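Local coordinates for protein DNA polymerase III subunit delta (Bacillus subtilis, PDB 3ZH9) that probably serves as the wrench of the bacterial clamp loader, opening the beta sliding clamp ring so that it can be loaded onto primed DNA, at residues Pro83-Gly88 with His97-Leu102; Leu177-Leu182 with Ser214-Ile219. One frame throughout, in Å; residues are numbered along the deposited sequence.

Contact 1. Residues Pro83-Gly88 with His97-Leu102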
# COMPACT_ATOMS: atom_id res chain seq x y z
N PRO A 83 -0.14 17.68 6.14
CA PRO A 83 -0.95 18.89 6.27
C PRO A 83 -2.40 18.54 6.61
O PRO A 83 -3.28 18.68 5.76
CB PRO A 83 -0.85 19.53 4.88
CG PRO A 83 -0.59 18.40 3.97
CD PRO A 83 0.24 17.41 4.74
N TYR A 84 -2.63 18.09 7.84
CA TYR A 84 -3.95 17.63 8.30
C TYR A 84 -5.00 18.72 8.18
O TYR A 84 -6.19 18.43 8.06
CB TYR A 84 -3.88 17.12 9.74
CG TYR A 84 -3.11 18.01 10.68
CD1 TYR A 84 -3.72 19.10 11.31
CD2 TYR A 84 -1.76 17.78 10.94
CE1 TYR A 84 -2.99 19.93 12.17
CE2 TYR A 84 -1.03 18.60 11.79
CZ TYR A 84 -1.65 19.67 12.40
OH TYR A 84 -0.92 20.48 13.24
N PHE A 85 -4.57 19.97 8.21
CA PHE A 85 -5.48 21.10 8.08
C PHE A 85 -6.06 21.20 6.67
O PHE A 85 -6.90 22.06 6.41
CB PHE A 85 -4.77 22.39 8.47
CG PHE A 85 -3.39 22.51 7.89
CD1 PHE A 85 -3.21 22.89 6.56
CD2 PHE A 85 -2.27 22.23 8.65
CE1 PHE A 85 -1.94 22.99 6.02
CE2 PHE A 85 -1.01 22.32 8.12
CZ PHE A 85 -0.84 22.71 6.80
N LEU A 86 -5.61 20.34 5.76
CA LEU A 86 -6.20 20.25 4.42
C LEU A 86 -7.45 19.36 4.42
O LEU A 86 -8.24 19.39 3.47
CB LEU A 86 -5.18 19.72 3.40
CG LEU A 86 -4.05 20.69 3.05
CD1 LEU A 86 -3.09 20.09 2.03
CD2 LEU A 86 -4.63 22.01 2.56
N THR A 87 -7.61 18.58 5.49
CA THR A 87 -8.80 17.75 5.70
C THR A 87 -9.81 18.47 6.59
O THR A 87 -9.64 19.64 6.92
CB THR A 87 -8.45 16.41 6.39
OG1 THR A 87 -8.11 16.66 7.76
CG2 THR A 87 -7.29 15.74 5.69
N GLY A 88 -10.86 17.75 6.99
CA GLY A 88 -11.87 18.32 7.88
C GLY A 88 -11.84 17.76 9.29
O GLY A 88 -12.83 17.84 10.01
N HIS A 97 -0.92 25.78 12.88
CA HIS A 97 0.05 26.27 11.91
C HIS A 97 -0.29 27.62 11.28
O HIS A 97 -1.37 28.17 11.51
CB HIS A 97 0.24 25.24 10.79
CG HIS A 97 0.87 23.96 11.24
ND1 HIS A 97 2.22 23.84 11.49
CD2 HIS A 97 0.33 22.74 11.49
CE1 HIS A 97 2.49 22.61 11.87
NE2 HIS A 97 1.36 21.91 11.87
N ASN A 98 0.67 28.15 10.53
CA ASN A 98 0.52 29.36 9.75
C ASN A 98 0.13 29.05 8.31
O ASN A 98 0.95 29.20 7.42
CB ASN A 98 1.83 30.13 9.76
CG ASN A 98 1.71 31.50 9.16
OD1 ASN A 98 0.61 32.00 8.94
ND2 ASN A 98 2.84 32.13 8.89
N VAL A 99 -1.10 28.64 8.09
CA VAL A 99 -1.54 28.25 6.75
C VAL A 99 -1.42 29.40 5.75
O VAL A 99 -1.03 29.17 4.61
CB VAL A 99 -2.98 27.71 6.79
CG1 VAL A 99 -3.59 27.69 5.40
CG2 VAL A 99 -2.99 26.32 7.40
N SER A 100 -1.72 30.62 6.17
CA SER A 100 -1.71 31.77 5.27
C SER A 100 -0.34 32.02 4.61
O SER A 100 -0.26 32.43 3.46
CB SER A 100 -2.19 33.04 5.99
OG SER A 100 -1.32 33.40 7.04
N ALA A 101 0.73 31.77 5.36
CA ALA A 101 2.07 31.93 4.84
C ALA A 101 2.35 30.87 3.77
O ALA A 101 3.00 31.14 2.76
CB ALA A 101 3.09 31.83 5.97
N LEU A 102 1.83 29.67 3.99
CA LEU A 102 1.92 28.60 3.00
C LEU A 102 1.14 28.93 1.72
O LEU A 102 1.64 28.73 0.62
CB LEU A 102 1.43 27.28 3.60
CG LEU A 102 1.31 26.12 2.61
CD1 LEU A 102 2.65 25.85 1.93
CD2 LEU A 102 0.80 24.86 3.30
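Phe85 meets Val99 face on: the CG2 methyl of Val99 lies 3.8 Å from the centroid of the Phe85 ring, 22° off the ring normal, a CH-pi contact displaced toward CD1 at 3.5 Å. CG2, anti to the carbonyl carbon of Val99, is the branch laid on the ring, and the two side chains slide past each other in opposite directions. The other face of the phenyl ring carries Pro83 CA near its rim, and Leu102 CD2 reaches its edge at CE1, 4.3 Å away. His97 closes an aromatic cluster with Phe85 and Tyr84. Its CD2 comes 3.7 Å from Phe85 CE2, with the ring planes inclined at 59°, and Tyr84 presents its OH to the imidazole edge, 3.0 Å from His97 NE2. His97 NE2 is hydrogen-bonded to Leu54 O, just after strand 49-53, and Tyr84 OH to Ile95 O, within the connection itself. In the P-loop NTPase-like domain with its five-stranded parallel sheet, the cluster ties the 3-10 turn that follows strand 76-81 to the start of helix 99-107, across a connection without helix or strand. Asn98, at the N-cap position, precedes that helix. The 3-10 turn is braced at Tyr84 O, which accepts from both Thr87 N and Thr87 OG1, the hydroxyl at 2.6 Å and in the carbonyl plane. Leu130 of helix 129-137 packs on Phe85, Val99 and Leu102, whereas Leu59 of helix 59-66 touches His97 and Leu102.

Contact 2. Residues Leu177-Leu182 with Ser214-Ile219; sequences LVNGHL and SLEQNI. With SO4 (sulfate ion), chain B.
Leu177 O, at the end of helix 168-177, accepts a nearly straight hydrogen bond from Ser214 N (3.0 Å, 178° at the hydrogen), and the chain then turns through a type I' beta turn, Val178 to His181. Beyond this backbone bond, Glu216 carries the contact. Its CG stands anti to the backbone N (chi1 178°) and the chain runs on extended; OE1 takes two donors. His181 NE2 donates to Glu216 OE1 at 2.7 Å, with OE1 almost in the imidazole plane and met on the syn side of the carboxylate. Asn179 ND2 donates to Glu216 OE1 at 2.9 Å from above the carboxylate plane, its amide turned 65° against that plane. At the other imidazole nitrogen, His181 ND1 gives a 2.9 Å bond to O2 of a sulfate, probably from the crystallisation liquor, which also binds Ser183 OG. Donating from both nitrogens, with the sulfate bound, His181 is probably protonated in this crystal. Asn179 OD1 lies 3.1 Å from Gln217 OE1; these two acceptors are not hydrogen-bonded. Ser214 OG accepts from Gln217 N at 2.9 Å, the capping bond of helix 215-227. The pattern is thus a Schellman motif, with Asn179 as its C-prime residue at positive phi, set against a serine-capped helix start, and the His-carboxylate pair links the turn to helix 215-227, which falls largely in the C-terminal family region of the post-AAA clan.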
# COMPACT_ATOMS: atom_id res chain seq x y z
N LEU A 177 -1.35 -13.33 -7.66
CA LEU A 177 -0.25 -14.02 -7.00
C LEU A 177 0.29 -13.23 -5.81
O LEU A 177 0.71 -13.80 -4.82
CB LEU A 177 0.89 -14.28 -7.99
CG LEU A 177 0.68 -15.40 -9.02
CD1 LEU A 177 1.80 -15.36 -10.06
CD2 LEU A 177 0.59 -16.77 -8.37
N VAL A 178 0.29 -11.90 -5.93
CA VAL A 178 0.88 -11.11 -4.87
C VAL A 178 -0.20 -10.48 -4.01
O VAL A 178 0.07 -9.58 -3.21
CB VAL A 178 1.86 -10.04 -5.42
CG1 VAL A 178 2.98 -10.74 -6.20
CG2 VAL A 178 1.13 -9.02 -6.28
N ASN A 179 -1.42 -10.99 -4.18
CA ASN A 179 -2.56 -10.54 -3.37
C ASN A 179 -2.80 -9.04 -3.49
O ASN A 179 -3.18 -8.40 -2.51
CB ASN A 179 -2.36 -10.89 -1.89
CG ASN A 179 -3.67 -11.23 -1.18
OD1 ASN A 179 -4.58 -11.78 -1.79
ND2 ASN A 179 -3.76 -10.90 0.10
N GLY A 180 -2.54 -8.47 -4.67
CA GLY A 180 -2.89 -7.08 -4.91
C GLY A 180 -1.97 -6.00 -4.35
O GLY A 180 -2.18 -4.83 -4.64
N HIS A 181 -0.96 -6.35 -3.55
CA HIS A 181 -0.05 -5.32 -3.02
C HIS A 181 0.71 -4.58 -4.13
O HIS A 181 1.40 -5.22 -4.94
CB HIS A 181 0.96 -5.96 -2.07
CG HIS A 181 0.34 -6.52 -0.83
ND1 HIS A 181 0.04 -5.75 0.27
CD2 HIS A 181 -0.04 -7.78 -0.52
CE1 HIS A 181 -0.50 -6.51 1.21
NE2 HIS A 181 -0.55 -7.75 0.75
N LEU A 182 0.59 -3.26 -4.17
CA LEU A 182 1.22 -2.48 -5.24
C LEU A 182 2.73 -2.56 -5.17
O LEU A 182 3.40 -2.65 -6.19
CB LEU A 182 0.75 -1.01 -5.25
CG LEU A 182 -0.73 -0.77 -5.60
CD1 LEU A 182 -1.02 0.72 -5.92
CD2 LEU A 182 -1.19 -1.67 -6.74
N SER A 214 2.49 -15.56 -3.11
CA SER A 214 2.86 -15.08 -1.78
C SER A 214 2.30 -15.98 -0.66
O SER A 214 1.28 -16.66 -0.83
CB SER A 214 2.42 -13.63 -1.57
OG SER A 214 1.02 -13.56 -1.33
N LEU A 215 2.99 -15.99 0.48
CA LEU A 215 2.52 -16.71 1.67
C LEU A 215 1.12 -16.26 2.06
O LEU A 215 0.25 -17.08 2.38
CB LEU A 215 3.49 -16.46 2.82
CG LEU A 215 3.25 -17.16 4.17
CD1 LEU A 215 3.12 -18.66 3.99
CD2 LEU A 215 4.41 -16.83 5.11
N GLU A 216 0.89 -14.95 2.02
CA GLU A 216 -0.39 -14.38 2.40
C GLU A 216 -1.48 -14.79 1.42
O GLU A 216 -2.63 -15.01 1.79
CB GLU A 216 -0.30 -12.85 2.47
CG GLU A 216 -1.62 -12.17 2.82
CD GLU A 216 -1.53 -10.65 2.83
OE1 GLU A 216 -1.51 -10.04 1.74
OE2 GLU A 216 -1.49 -10.07 3.94
N GLN A 217 -1.12 -14.91 0.14
CA GLN A 217 -2.09 -15.38 -0.84
C GLN A 217 -2.36 -16.87 -0.61
O GLN A 217 -3.51 -17.33 -0.72
CB GLN A 217 -1.59 -15.12 -2.26
CG GLN A 217 -2.25 -16.01 -3.31
CD GLN A 217 -3.68 -15.61 -3.57
OE1 GLN A 217 -4.07 -14.50 -3.26
NE2 GLN A 217 -4.46 -16.52 -4.13
N ASN A 218 -1.31 -17.62 -0.29
CA ASN A 218 -1.47 -19.04 0.02
C ASN A 218 -2.42 -19.25 1.20
O ASN A 218 -3.32 -20.09 1.14
CB ASN A 218 -0.12 -19.71 0.27
CG ASN A 218 0.53 -20.22 -1.02
OD1 ASN A 218 -0.14 -20.82 -1.86
ND2 ASN A 218 1.81 -19.95 -1.18
N ILE A 219 -2.23 -18.47 2.26
CA ILE A 219 -3.13 -18.50 3.42
C ILE A 219 -4.57 -18.23 3.00
O ILE A 219 -5.49 -18.96 3.37
CB ILE A 219 -2.73 -17.47 4.51
CG1 ILE A 219 -1.33 -17.78 5.07
CG2 ILE A 219 -3.78 -17.40 5.63
CD1 ILE A 219 -1.05 -19.25 5.24
S SO4 B . 1.58 -2.18 -0.18
O1 SO4 B . 1.56 -1.55 -1.51
O2 SO4 B . 0.32 -2.88 0.03
O3 SO4 B . 1.77 -1.13 0.83
O4 SO4 B . 2.67 -3.15 -0.07

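How the contacts relate
The two contacts lie on opposite sides of the chain's centre, with their own centres about 38 Å apart and nearest atoms about 20 Å apart, and they share no helix or strand. Contact 1 is a surface contact within the P-loop NTPase-like domain, although Leu102 in it is buried; contact 2 is partly buried and nearer the middle of the chain, where it joins the turn between helices 168-177 and 182-195 to helix 215-227. Both use a helix start, but differently: contact 1 rests mainly on rings and methyl groups, whereas contact 2 has three hydrogen bonds between its segments, two of them to a carboxylate.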